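Local atomic coordinates of viral interleukin-10 homolog (Human herpesvirus 5, PDB entry 1LQS), a protein that mimics human interleukin-10, binding the host receptor and requiring both receptor subunits to signal, so that the virus can exploit the pathway's immunosuppressive activities. Residues Q29-T34 / R96-S101; S49-G54 / R71-I76; T55-C60 / S64-L69; A80-H83 / L88-E91; D105-P110 / G115-I120. One frame throughout, in Å; residues are numbered along the deposited sequence.

Contact 1: residues Q29-T34 / R96-S101; sequences QDLRVT and RSTLES
Asp30 comes first, and only loosely: its CB lies 4.5 Å from Thr98 OG1, at the margin of the contact. Leu31 does the real work. Its CG sits opposite the carbonyl carbon about the CA-CB bond (chi1 -70°), which carries the isobutyl group alongside Thr98, the two side chains lying flank to flank and pointing opposite ways. The threonine meets it with its methyl: Leu31 CG is 3.5 Å from Thr98 CG2, and Leu31 CD2 is 3.7 Å from Thr98 CB. Thr98 OG1 is turned back to its own helix, where it makes a weak hydrogen bond to Ser94 O. The other branch of Leu31 reaches further along the partner helix, CD1 lying 4.2 Å from CD1 of Leu99. The contact is therefore apolar, with no hydrogen bond crossing it. One residue on, Arg32 points elsewhere, forming a salt bridge to Glu150 and a hydrogen bond to Ser147 of the second subunit. Phe146 of that subunit packs on Leu31, and its Leu145 on Leu99, so the leucine side of the contact is covered by the partner. The two segments run antiparallel at 163°, their axes 9.6 Å apart. This is the packing of neighbouring antiparallel helices in the helical-cytokine fold of the interleukin-10 family, completed across the dimer.

Contact 2: residues S49-G54 / R71-I76; sequences SVWLDG and RRYLEI
Trp51 sets the six-membered end of its indole against the hydroxyl of Tyr73, with CZ3 3.4 Å from Tyr73 OH. The oxygen stands at the indole edge, near the ring plane, while CZ3 meets the tyrosine ring obliquely, 3.9 Å from Tyr73 CZ. The two side chains approach from opposite directions; Trp51 reaches over because its CG is trans to the backbone N (chi1 -179°). Leu52 comes in beside it: CD1 touches Tyr73 OH at 3.5 Å. Its other methyl, CD2, lies over one face of the Trp51 ring, 3.5 Å above the plane and shifted toward the rim. Leucine and indole carbons thus flank the tyrosine hydroxyl, whose hydrogen bond is made outside the two segments. The backbone that presents them bends in an inverse gamma turn centred on Leu52, with a weak Asp53 N to Trp51 O bond.

Several polar groups of this loop bond to the second subunit. Its Leu123 O accepts the bond from Trp51 NE1, and its Glu141 OE1 takes the backbone N of both Trp51 and Leu52. A loop docked on helix 62-84 and at the same time bonded to the second subunit fits the intertwined dimer characteristic of interleukin-10.

Contact 3: residues T55-C60 / S64-L69; sequences TVVKGC and SVMDWL
Val57 is the centre of the first shell. Its CG2 rests 3.6 Å from Met66 SD and also 4.0 Å from Val65 CG1, so one methyl fills the angle between two consecutive side chains of helix 62-84. Val57 CG1 meets the same sulfur at 3.9 Å. The bend of Met66 at chi2 (73°) brings SD against the valine, while chi3 (-92°) only sets the terminal methyl CE, 4.0 Å from Val57 CG2. Val56 adds a second methyl: its CG2 is 4.1 Å from Val65 CG1. A turn further along the helix, Leu69 CD1 closes the patch, 4.4 Å from Val56 CG2 and equally far from Val57 CG2. Besides these apolar groups, the carbonyl O of Val56 faces the Val65 side chain.

The next shell holds the two valines in place. They are the central residues of a type I beta turn from Thr55 to Lys58, and Asp53 OD1 accepts hydrogen bonds from the backbone N of both Thr55 and Val56 at its entrance. From the second subunit, Leu123 packs on Val56, and Tyr152 on both Val57 and Met66. At the far end of the loop Cys60 forms a disulfide with Cys60 of that subunit. The turn therefore lies between the early part of helix 62-84 and the helices 116-126 and 142-155 of the partner chain.

Contact 4: residues A80-H83 / L88-E91; sequences AGDH and LKTE
The carboxylate of Asp82 is the flat group here, and the aliphatic chain of Lys89 passes along one of its faces. Lys89 CG lies over that face, 3.6 Å from Asp82 CG, and CD, CE and NZ all stay on the same side of the plane. The two side chains belong to a helical hairpin: Asp82 is near the end of helix 62-84, Lys89 is at the start of helix 89-106, and a short loop joins the two antiparallel helices. The Asp82 and Lys89 side chains run roughly perpendicular, the aspartate projecting across the lysine chain.

Charge may add a little. Lys89 folds at chi3 (69°) and chi4 (-65°), curling round the carboxylate oxygen OD2, yet NZ remains 3.9 Å from Asp82 OD2, a long salt bridge and not a hydrogen bond. The stronger partner of that oxygen is His93, one helical turn beyond Lys89, whose NE2 is hydrogen-bonded to OD2. The same carboxylate oxygen thus ties the end of one helix to the first turns of the next, by a bond from the histidine and probably a weaker attraction from the lysine. Close by, Leu88 packs against Val38, Thr41 and Leu42, which brings helix 25-42 up to the hairpin. Nearer the lysine backbone, the methylene Lys89 CG lies 3.4 Å from Asp82 OD2.

Contact 5: residues D105-P110 / G115-I120; sequences DMRQCP and GDKSVI
Two positive groups make the closest approach: Arg107 NH2 and Lys117 NZ are 3.3 Å apart. Both are donors, so this is a meeting of like charges and not a bond. The ammonium comes to the edge of the guanidinium, near its plane, and the two side chains are set nearly square to each other. Their shapes differ. Lys117 runs out fully extended beyond CG, whereas Arg107 turns sharply at chi3 (87°), which swings its guanidinium round toward the lysine.

The van der Waals part is slight. Pro110 CB lies 4.2 Å from Ser118 OG, the ring carbon beside the hydroxyl, and no hydrogen bond crosses between the segments.

Firmer links lie outside the pair. Cys109, next to Pro110, is joined by a disulfide to Cys19. Asp116, next to Lys117, accepts a hydrogen bond at OD2 from Ser64 of the second subunit, whose Trp61 also packs on it. Cys114, just before Gly115, is tied by a disulfide to Cys63 of helix 62-84.

Such a pairing can hardly be what holds helix 116-126 near the end of helix 89-106; the Cys19 disulfide more likely steadies the 105-110 side, and the second subunit the 115-120 side. Exposure to solvent would probably soften the repulsion, and Asp67 OD1, in a long, weak ion pair with Arg107 NE, would probably offset some of the positive charge.

In the fold
Helix 62-84 carries three of the contacts in turn: contact 3 near its start, contact 2 in its middle and contact 4 near its end. Contacts 2 and 3 have centres about 10 Å apart and meet where Leu52 CD2 lies 3.9 Å from Leu69 CD1. Contacts 2, 3 and 4 are nested in the loop that contact 1 closes, and Leu74 joins contact 2 to contact 1 by packing on Leu99. Contact 1 reaches contact 4 through Thr34 CG2, 3.7 Å from Glu91 O. Contact 5 follows in the chain, its centre about 32 Å from that of contact 4. All five touch the second subunit, as expected of an intertwined dimer.

Contact 1: residues Q29-T34 / R96-S101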
# COMPACT_ATOMS: atom_id res chain seq x y z
N GLN C 29 -19.23 -3.15 -19.85
CA GLN C 29 -20.63 -2.90 -20.20
C GLN C 29 -21.33 -4.11 -20.80
O GLN C 29 -22.49 -4.37 -20.48
CB GLN C 29 -20.74 -1.71 -21.14
CG GLN C 29 -22.13 -1.16 -21.25
CD GLN C 29 -22.22 -0.07 -22.26
OE1 GLN C 29 -21.81 -0.25 -23.41
NE2 GLN C 29 -22.74 1.08 -21.86
N ASP C 30 -20.65 -4.84 -21.68
CA ASP C 30 -21.24 -6.05 -22.24
C ASP C 30 -21.63 -6.99 -21.10
O ASP C 30 -22.77 -7.46 -21.05
CB ASP C 30 -20.26 -6.81 -23.14
CG ASP C 30 -19.80 -6.01 -24.33
OD1 ASP C 30 -20.50 -5.06 -24.77
OD2 ASP C 30 -18.71 -6.36 -24.84
N LEU C 31 -20.70 -7.28 -20.19
CA LEU C 31 -20.99 -8.18 -19.08
C LEU C 31 -22.24 -7.72 -18.36
O LEU C 31 -23.16 -8.51 -18.10
CB LEU C 31 -19.81 -8.24 -18.10
CG LEU C 31 -18.57 -8.96 -18.67
CD1 LEU C 31 -17.31 -8.67 -17.82
CD2 LEU C 31 -18.87 -10.43 -18.74
N ARG C 32 -22.28 -6.43 -18.04
CA ARG C 32 -23.43 -5.88 -17.37
C ARG C 32 -24.71 -5.92 -18.22
O ARG C 32 -25.79 -6.02 -17.65
CB ARG C 32 -23.12 -4.47 -16.88
CG ARG C 32 -22.41 -4.44 -15.55
CD ARG C 32 -21.44 -3.27 -15.40
NE ARG C 32 -21.14 -3.02 -13.99
CZ ARG C 32 -20.27 -2.11 -13.55
NH1 ARG C 32 -19.59 -1.37 -14.41
NH2 ARG C 32 -20.11 -1.91 -12.25
N VAL C 33 -24.62 -5.85 -19.55
CA VAL C 33 -25.85 -5.91 -20.33
C VAL C 33 -26.33 -7.35 -20.44
O VAL C 33 -27.53 -7.59 -20.32
CB VAL C 33 -25.75 -5.30 -21.78
CG1 VAL C 33 -25.39 -3.82 -21.72
CG2 VAL C 33 -24.77 -6.09 -22.63
N THR C 34 -25.42 -8.30 -20.66
CA THR C 34 -25.82 -9.71 -20.74
C THR C 34 -26.36 -10.11 -19.37
O THR C 34 -27.35 -10.83 -19.26
CB THR C 34 -24.63 -10.67 -21.07
OG1 THR C 34 -24.12 -10.41 -22.38
CG2 THR C 34 -25.09 -12.13 -20.99
N ARG C 96 -18.43 -15.43 -19.60
CA ARG C 96 -17.14 -16.04 -19.29
C ARG C 96 -16.13 -15.57 -20.32
O ARG C 96 -15.00 -15.18 -20.00
CB ARG C 96 -17.21 -17.57 -19.32
CG ARG C 96 -15.91 -18.25 -18.85
CD ARG C 96 -15.85 -19.71 -19.27
NE ARG C 96 -14.65 -20.43 -18.80
CZ ARG C 96 -13.39 -20.15 -19.14
NH1 ARG C 96 -13.12 -19.15 -19.97
NH2 ARG C 96 -12.40 -20.88 -18.66
N SER C 97 -16.57 -15.60 -21.58
CA SER C 97 -15.78 -15.20 -22.74
C SER C 97 -15.26 -13.77 -22.60
O SER C 97 -14.07 -13.51 -22.77
CB SER C 97 -16.66 -15.31 -23.98
OG SER C 97 -15.93 -15.20 -25.18
N THR C 98 -16.17 -12.84 -22.30
CA THR C 98 -15.81 -11.44 -22.13
C THR C 98 -14.93 -11.26 -20.89
O THR C 98 -13.99 -10.46 -20.88
CB THR C 98 -17.07 -10.55 -22.00
OG1 THR C 98 -17.75 -10.50 -23.26
CG2 THR C 98 -16.70 -9.13 -21.57
N LEU C 99 -15.23 -12.00 -19.83
CA LEU C 99 -14.46 -11.88 -18.62
C LEU C 99 -13.07 -12.38 -18.93
O LEU C 99 -12.07 -11.84 -18.46
CB LEU C 99 -15.10 -12.69 -17.50
CG LEU C 99 -14.58 -12.45 -16.08
CD1 LEU C 99 -14.43 -10.96 -15.79
CD2 LEU C 99 -15.56 -13.10 -15.11
N GLU C 100 -13.02 -13.41 -19.77
CA GLU C 100 -11.75 -14.00 -20.17
C GLU C 100 -10.96 -12.90 -20.92
O GLU C 100 -9.79 -12.66 -20.64
CB GLU C 100 -12.02 -15.20 -21.08
CG GLU C 100 -10.86 -16.18 -21.25
CD GLU C 100 -10.39 -16.79 -19.93
OE1 GLU C 100 -11.24 -17.29 -19.16
OE2 GLU C 100 -9.17 -16.78 -19.67
N SER C 101 -11.63 -12.22 -21.84
CA SER C 101 -11.02 -11.16 -22.61
C SER C 101 -10.37 -10.14 -21.68
O SER C 101 -9.23 -9.72 -21.91
CB SER C 101 -12.07 -10.47 -23.49
OG SER C 101 -11.48 -9.47 -24.30

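Contact 2: residues S49-G54 / R71-I76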
# COMPACT_ATOMS: atom_id res chain seq x y z
N SER C 49 -27.52 -12.94 1.69
CA SER C 49 -26.18 -12.79 2.26
C SER C 49 -25.23 -12.23 1.21
O SER C 49 -25.53 -12.25 0.01
CB SER C 49 -25.64 -14.13 2.77
OG SER C 49 -25.31 -15.01 1.72
N VAL C 50 -24.09 -11.75 1.69
CA VAL C 50 -23.06 -11.17 0.84
C VAL C 50 -21.79 -11.99 0.93
O VAL C 50 -21.32 -12.28 2.01
CB VAL C 50 -22.74 -9.75 1.30
CG1 VAL C 50 -21.50 -9.25 0.61
CG2 VAL C 50 -23.90 -8.84 1.03
N TRP C 51 -21.26 -12.37 -0.23
CA TRP C 51 -20.03 -13.15 -0.33
C TRP C 51 -18.96 -12.10 -0.62
O TRP C 51 -18.05 -11.88 0.18
CB TRP C 51 -20.16 -14.15 -1.47
CG TRP C 51 -18.99 -15.03 -1.69
CD1 TRP C 51 -18.25 -15.67 -0.74
CD2 TRP C 51 -18.46 -15.46 -2.96
NE1 TRP C 51 -17.31 -16.47 -1.33
CE2 TRP C 51 -17.41 -16.37 -2.69
CE3 TRP C 51 -18.77 -15.17 -4.30
CZ2 TRP C 51 -16.66 -16.99 -3.70
CZ3 TRP C 51 -18.03 -15.79 -5.32
CH2 TRP C 51 -16.99 -16.69 -5.01
N LEU C 52 -19.08 -11.42 -1.76
CA LEU C 52 -18.13 -10.38 -2.13
C LEU C 52 -18.53 -9.03 -1.50
O LEU C 52 -19.20 -8.23 -2.15
CB LEU C 52 -18.09 -10.22 -3.65
CG LEU C 52 -17.99 -11.52 -4.45
CD1 LEU C 52 -17.92 -11.19 -5.93
CD2 LEU C 52 -16.78 -12.32 -4.03
N ASP C 53 -18.14 -8.78 -0.25
CA ASP C 53 -18.49 -7.50 0.35
C ASP C 53 -17.71 -6.33 -0.25
O ASP C 53 -17.10 -6.47 -1.31
CB ASP C 53 -18.32 -7.53 1.88
CG ASP C 53 -16.93 -7.93 2.31
OD1 ASP C 53 -15.95 -7.32 1.86
OD2 ASP C 53 -16.83 -8.86 3.15
N GLY C 54 -17.73 -5.17 0.42
CA GLY C 54 -17.06 -4.00 -0.13
C GLY C 54 -15.57 -3.75 0.06
O GLY C 54 -15.08 -2.68 -0.28
N ARG C 71 -10.00 -15.94 -11.48
CA ARG C 71 -9.64 -17.31 -11.88
C ARG C 71 -10.72 -18.27 -11.43
O ARG C 71 -11.09 -19.21 -12.14
CB ARG C 71 -8.31 -17.72 -11.25
CG ARG C 71 -7.07 -17.29 -12.00
CD ARG C 71 -5.81 -17.40 -11.13
NE ARG C 71 -4.62 -17.10 -11.92
CZ ARG C 71 -4.10 -17.92 -12.82
NH1 ARG C 71 -4.67 -19.10 -13.04
NH2 ARG C 71 -3.04 -17.57 -13.53
N ARG C 72 -11.22 -18.03 -10.22
CA ARG C 72 -12.25 -18.86 -9.62
C ARG C 72 -13.50 -18.88 -10.51
O ARG C 72 -14.14 -19.92 -10.69
CB ARG C 72 -12.55 -18.31 -8.21
CG ARG C 72 -13.72 -18.91 -7.48
CD ARG C 72 -13.65 -20.40 -7.43
NE ARG C 72 -14.33 -20.93 -6.26
CZ ARG C 72 -13.71 -21.46 -5.21
NH1 ARG C 72 -12.38 -21.52 -5.19
NH2 ARG C 72 -14.41 -21.92 -4.18
N TYR C 73 -13.84 -17.73 -11.07
CA TYR C 73 -15.00 -17.64 -11.93
C TYR C 73 -14.74 -18.25 -13.30
O TYR C 73 -15.54 -19.04 -13.80
CB TYR C 73 -15.41 -16.19 -12.11
CG TYR C 73 -16.26 -15.65 -11.00
CD1 TYR C 73 -17.64 -15.81 -11.01
CD2 TYR C 73 -15.70 -14.91 -9.97
CE1 TYR C 73 -18.43 -15.24 -10.02
CE2 TYR C 73 -16.48 -14.34 -8.98
CZ TYR C 73 -17.84 -14.49 -9.02
OH TYR C 73 -18.61 -13.86 -8.07
N LEU C 74 -13.64 -17.87 -13.92
CA LEU C 74 -13.36 -18.41 -15.23
C LEU C 74 -13.19 -19.92 -15.20
O LEU C 74 -13.64 -20.62 -16.10
CB LEU C 74 -12.11 -17.74 -15.81
CG LEU C 74 -12.28 -16.24 -16.06
CD1 LEU C 74 -11.09 -15.67 -16.79
CD2 LEU C 74 -13.52 -16.01 -16.88
N GLU C 75 -12.58 -20.43 -14.13
CA GLU C 75 -12.31 -21.86 -14.02
C GLU C 75 -13.29 -22.76 -13.28
O GLU C 75 -13.39 -23.94 -13.61
CB GLU C 75 -10.91 -22.05 -13.42
CG GLU C 75 -9.80 -21.43 -14.25
CD GLU C 75 -9.70 -22.02 -15.64
OE1 GLU C 75 -9.64 -23.26 -15.76
OE2 GLU C 75 -9.66 -21.23 -16.62
N ILE C 76 -14.00 -22.24 -12.29
CA ILE C 76 -14.93 -23.07 -11.54
C ILE C 76 -16.38 -22.62 -11.60
O ILE C 76 -17.26 -23.36 -12.05
CB ILE C 76 -14.52 -23.16 -10.05
CG1 ILE C 76 -13.10 -23.69 -9.91
CG2 ILE C 76 -15.47 -24.08 -9.31
CD1 ILE C 76 -12.89 -25.05 -10.54

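Contact 3: residues T55-C60 / S64-L69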
# COMPACT_ATOMS: atom_id res chain seq x y z
N THR C 55 -14.82 -4.70 0.59
CA THR C 55 -13.38 -4.48 0.76
C THR C 55 -12.64 -5.62 0.11
O THR C 55 -11.48 -5.50 -0.24
CB THR C 55 -13.00 -4.43 2.24
OG1 THR C 55 -13.32 -5.69 2.86
CG2 THR C 55 -13.74 -3.29 2.94
N VAL C 56 -13.36 -6.73 -0.05
CA VAL C 56 -12.86 -7.95 -0.65
C VAL C 56 -11.67 -7.79 -1.58
O VAL C 56 -10.73 -8.59 -1.55
CB VAL C 56 -14.01 -8.64 -1.44
CG1 VAL C 56 -14.24 -7.91 -2.75
CG2 VAL C 56 -13.69 -10.11 -1.66
N VAL C 57 -11.70 -6.74 -2.39
CA VAL C 57 -10.64 -6.51 -3.36
C VAL C 57 -9.84 -5.22 -3.07
O VAL C 57 -9.01 -4.80 -3.87
CB VAL C 57 -11.27 -6.56 -4.79
CG1 VAL C 57 -10.85 -5.38 -5.64
CG2 VAL C 57 -10.88 -7.88 -5.47
N LYS C 58 -10.10 -4.63 -1.91
CA LYS C 58 -9.41 -3.42 -1.44
C LYS C 58 -8.29 -3.79 -0.47
O LYS C 58 -8.12 -4.96 -0.11
CB LYS C 58 -10.38 -2.47 -0.72
CG LYS C 58 -11.36 -1.77 -1.64
CD LYS C 58 -12.20 -0.73 -0.90
CE LYS C 58 -13.21 -0.11 -1.84
NZ LYS C 58 -14.16 0.77 -1.11
N GLY C 59 -7.54 -2.80 -0.03
CA GLY C 59 -6.45 -3.09 0.88
C GLY C 59 -5.22 -3.50 0.10
O GLY C 59 -5.32 -3.80 -1.09
N CYS C 60 -4.07 -3.51 0.77
CA CYS C 60 -2.79 -3.87 0.16
C CYS C 60 -2.81 -5.08 -0.76
O CYS C 60 -2.24 -5.05 -1.85
CB CYS C 60 -1.73 -4.13 1.24
SG CYS C 60 -0.65 -2.75 1.74
N SER C 64 -4.16 -9.47 -5.12
CA SER C 64 -4.09 -10.91 -4.95
C SER C 64 -5.49 -11.51 -4.97
O SER C 64 -5.73 -12.56 -5.57
CB SER C 64 -3.39 -11.22 -3.63
OG SER C 64 -3.12 -12.59 -3.47
N VAL C 65 -6.42 -10.84 -4.31
CA VAL C 65 -7.79 -11.35 -4.26
C VAL C 65 -8.49 -11.19 -5.60
O VAL C 65 -9.30 -12.02 -5.98
CB VAL C 65 -8.63 -10.64 -3.16
CG1 VAL C 65 -10.07 -11.10 -3.21
CG2 VAL C 65 -8.03 -10.93 -1.78
N MET C 66 -8.15 -10.12 -6.31
CA MET C 66 -8.76 -9.85 -7.60
C MET C 66 -8.44 -10.97 -8.58
O MET C 66 -9.32 -11.39 -9.34
CB MET C 66 -8.28 -8.51 -8.17
CG MET C 66 -9.06 -8.00 -9.39
SD MET C 66 -10.74 -7.37 -9.02
CE MET C 66 -11.66 -8.85 -9.25
N ASP C 67 -7.19 -11.45 -8.55
CA ASP C 67 -6.77 -12.53 -9.45
C ASP C 67 -7.45 -13.81 -9.04
O ASP C 67 -8.00 -14.52 -9.89
CB ASP C 67 -5.26 -12.75 -9.41
CG ASP C 67 -4.77 -13.57 -10.61
OD1 ASP C 67 -4.72 -13.00 -11.72
OD2 ASP C 67 -4.46 -14.79 -10.45
N TRP C 68 -7.40 -14.11 -7.75
CA TRP C 68 -8.02 -15.32 -7.24
C TRP C 68 -9.44 -15.39 -7.73
O TRP C 68 -9.83 -16.38 -8.35
CB TRP C 68 -8.02 -15.35 -5.70
CG TRP C 68 -8.52 -16.67 -5.18
CD1 TRP C 68 -7.85 -17.86 -5.22
CD2 TRP C 68 -9.82 -16.95 -4.64
NE1 TRP C 68 -8.66 -18.87 -4.74
CE2 TRP C 68 -9.87 -18.34 -4.38
CE3 TRP C 68 -10.94 -16.17 -4.35
CZ2 TRP C 68 -11.01 -18.96 -3.84
CZ3 TRP C 68 -12.08 -16.79 -3.82
CH2 TRP C 68 -12.10 -18.17 -3.57
N LEU C 69 -10.21 -14.33 -7.45
CA LEU C 69 -11.61 -14.27 -7.84
C LEU C 69 -11.83 -14.53 -9.32
O LEU C 69 -12.59 -15.43 -9.69
CB LEU C 69 -12.22 -12.93 -7.47
CG LEU C 69 -12.59 -12.76 -6.00
CD1 LEU C 69 -13.37 -11.45 -5.82
CD2 LEU C 69 -13.42 -13.96 -5.52

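Contact 4: residues A80-H83 / L88-E91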
# COMPACT_ATOMS: atom_id res chain seq x y z
N ALA C 80 -19.21 -24.50 -13.76
CA ALA C 80 -20.19 -25.17 -12.92
C ALA C 80 -21.58 -24.60 -13.20
O ALA C 80 -22.58 -25.28 -13.02
CB ALA C 80 -19.85 -24.99 -11.46
N GLY C 81 -21.61 -23.34 -13.64
CA GLY C 81 -22.87 -22.67 -13.94
C GLY C 81 -23.67 -23.32 -15.05
O GLY C 81 -24.90 -23.29 -15.03
N ASP C 82 -22.98 -23.91 -16.03
CA ASP C 82 -23.65 -24.56 -17.15
C ASP C 82 -24.57 -25.73 -16.72
O ASP C 82 -25.55 -26.05 -17.41
CB ASP C 82 -22.60 -25.06 -18.15
CG ASP C 82 -22.13 -23.96 -19.08
OD1 ASP C 82 -21.95 -22.81 -18.63
OD2 ASP C 82 -21.93 -24.27 -20.28
N HIS C 83 -24.26 -26.35 -15.59
CA HIS C 83 -25.04 -27.47 -15.08
C HIS C 83 -26.23 -27.03 -14.24
O HIS C 83 -27.30 -27.62 -14.33
CB HIS C 83 -24.12 -28.40 -14.29
CG HIS C 83 -23.05 -29.04 -15.13
ND1 HIS C 83 -22.29 -28.32 -16.03
CD2 HIS C 83 -22.64 -30.33 -15.23
CE1 HIS C 83 -21.47 -29.14 -16.66
NE2 HIS C 83 -21.66 -30.36 -16.19
N LEU C 88 -29.52 -20.85 -19.46
CA LEU C 88 -28.68 -19.68 -19.68
C LEU C 88 -27.29 -20.01 -20.19
O LEU C 88 -26.42 -19.15 -20.19
CB LEU C 88 -28.52 -18.91 -18.37
CG LEU C 88 -29.69 -18.97 -17.40
CD1 LEU C 88 -29.22 -18.51 -16.04
CD2 LEU C 88 -30.85 -18.13 -17.91
N LYS C 89 -27.05 -21.25 -20.61
CA LYS C 89 -25.72 -21.61 -21.08
C LYS C 89 -25.11 -20.59 -22.03
O LYS C 89 -23.94 -20.25 -21.91
CB LYS C 89 -25.71 -22.99 -21.74
CG LYS C 89 -25.27 -24.10 -20.79
CD LYS C 89 -25.02 -25.43 -21.51
CE LYS C 89 -23.80 -25.38 -22.42
NZ LYS C 89 -23.96 -24.43 -23.57
N THR C 90 -25.91 -20.11 -22.98
CA THR C 90 -25.43 -19.13 -23.94
C THR C 90 -24.99 -17.85 -23.26
O THR C 90 -23.86 -17.39 -23.46
CB THR C 90 -26.53 -18.84 -24.95
OG1 THR C 90 -26.92 -20.08 -25.55
CG2 THR C 90 -26.04 -17.86 -26.02
N GLU C 91 -25.87 -17.27 -22.45
CA GLU C 91 -25.54 -16.05 -21.71
C GLU C 91 -24.31 -16.28 -20.83
O GLU C 91 -23.44 -15.43 -20.75
CB GLU C 91 -26.71 -15.63 -20.83
CG GLU C 91 -27.85 -14.98 -21.57
CD GLU C 91 -28.74 -15.96 -22.30
OE1 GLU C 91 -29.64 -15.49 -23.03
OE2 GLU C 91 -28.57 -17.19 -22.14

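Contact 5: residues D105-P110 / G115-I120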
# COMPACT_ATOMS: atom_id res chain seq x y z
N ASP C 105 -6.04 -9.31 -20.79
CA ASP C 105 -5.53 -7.95 -20.90
C ASP C 105 -5.00 -7.40 -19.58
O ASP C 105 -4.08 -6.59 -19.57
CB ASP C 105 -6.61 -7.01 -21.43
CG ASP C 105 -6.65 -6.97 -22.94
OD1 ASP C 105 -7.41 -6.13 -23.48
OD2 ASP C 105 -5.93 -7.78 -23.57
N MET C 106 -5.59 -7.83 -18.47
CA MET C 106 -5.16 -7.37 -17.16
C MET C 106 -3.78 -7.92 -16.77
O MET C 106 -3.00 -7.23 -16.10
CB MET C 106 -6.18 -7.76 -16.10
CG MET C 106 -7.44 -6.93 -16.09
SD MET C 106 -8.51 -7.57 -14.78
CE MET C 106 -7.63 -7.01 -13.34
N ARG C 107 -3.47 -9.16 -17.18
CA ARG C 107 -2.17 -9.74 -16.85
C ARG C 107 -1.11 -9.34 -17.86
O ARG C 107 -0.08 -10.00 -18.00
CB ARG C 107 -2.26 -11.27 -16.76
CG ARG C 107 -3.15 -11.74 -15.63
CD ARG C 107 -2.97 -13.21 -15.29
NE ARG C 107 -1.89 -13.45 -14.33
CZ ARG C 107 -0.61 -13.64 -14.65
NH1 ARG C 107 -0.22 -13.63 -15.92
NH2 ARG C 107 0.28 -13.87 -13.69
N GLN C 108 -1.36 -8.23 -18.54
CA GLN C 108 -0.46 -7.71 -19.55
C GLN C 108 0.01 -6.33 -19.05
O GLN C 108 0.85 -5.68 -19.67
CB GLN C 108 -1.22 -7.60 -20.87
CG GLN C 108 -0.39 -7.68 -22.13
CD GLN C 108 -1.21 -8.18 -23.31
OE1 GLN C 108 -0.94 -7.83 -24.47
NE2 GLN C 108 -2.21 -9.01 -23.03
N CYS C 109 -0.55 -5.91 -17.91
CA CYS C 109 -0.22 -4.64 -17.26
C CYS C 109 0.23 -4.89 -15.80
O CYS C 109 -0.56 -5.28 -14.94
CB CYS C 109 -1.44 -3.70 -17.25
SG CYS C 109 -1.13 -2.15 -16.33
N PRO C 110 1.52 -4.65 -15.51
CA PRO C 110 2.13 -4.83 -14.19
C PRO C 110 1.36 -4.11 -13.09
O PRO C 110 1.03 -4.68 -12.05
CB PRO C 110 3.52 -4.24 -14.35
CG PRO C 110 3.82 -4.50 -15.78
CD PRO C 110 2.52 -4.15 -16.47
N GLY C 115 2.29 -5.62 -6.97
CA GLY C 115 3.56 -4.96 -7.15
C GLY C 115 4.80 -5.75 -6.81
O GLY C 115 5.84 -5.57 -7.43
N ASP C 116 4.70 -6.64 -5.83
CA ASP C 116 5.85 -7.41 -5.45
C ASP C 116 6.48 -8.07 -6.68
O ASP C 116 7.70 -8.02 -6.85
CB ASP C 116 5.47 -8.47 -4.41
CG ASP C 116 4.82 -9.68 -5.03
OD1 ASP C 116 3.73 -9.53 -5.63
OD2 ASP C 116 5.41 -10.78 -4.91
N LYS C 117 5.65 -8.67 -7.53
CA LYS C 117 6.16 -9.34 -8.73
C LYS C 117 7.14 -8.48 -9.53
O LYS C 117 8.02 -9.01 -10.21
CB LYS C 117 5.01 -9.77 -9.65
CG LYS C 117 4.06 -10.81 -9.05
CD LYS C 117 3.10 -11.35 -10.11
CE LYS C 117 2.24 -12.52 -9.58
NZ LYS C 117 1.33 -13.11 -10.64
N SER C 118 7.00 -7.16 -9.45
CA SER C 118 7.88 -6.25 -10.18
C SER C 118 9.24 -6.05 -9.50
O SER C 118 10.29 -6.11 -10.15
CB SER C 118 7.19 -4.89 -10.37
OG SER C 118 5.88 -5.06 -10.92
N VAL C 119 9.23 -5.81 -8.19
CA VAL C 119 10.46 -5.62 -7.44
C VAL C 119 11.33 -6.88 -7.50
O VAL C 119 12.52 -6.80 -7.81
CB VAL C 119 10.16 -5.28 -5.97
CG1 VAL C 119 11.46 -5.17 -5.17
CG2 VAL C 119 9.38 -3.97 -5.89
N ILE C 120 10.73 -8.04 -7.21
CA ILE C 120 11.45 -9.31 -7.26
C ILE C 120 12.07 -9.49 -8.65
O ILE C 120 13.19 -9.99 -8.78
CB ILE C 120 10.52 -10.53 -6.98
CG1 ILE C 120 10.14 -10.56 -5.51
CG2 ILE C 120 11.22 -11.84 -7.34
CD1 ILE C 120 9.13 -11.61 -5.17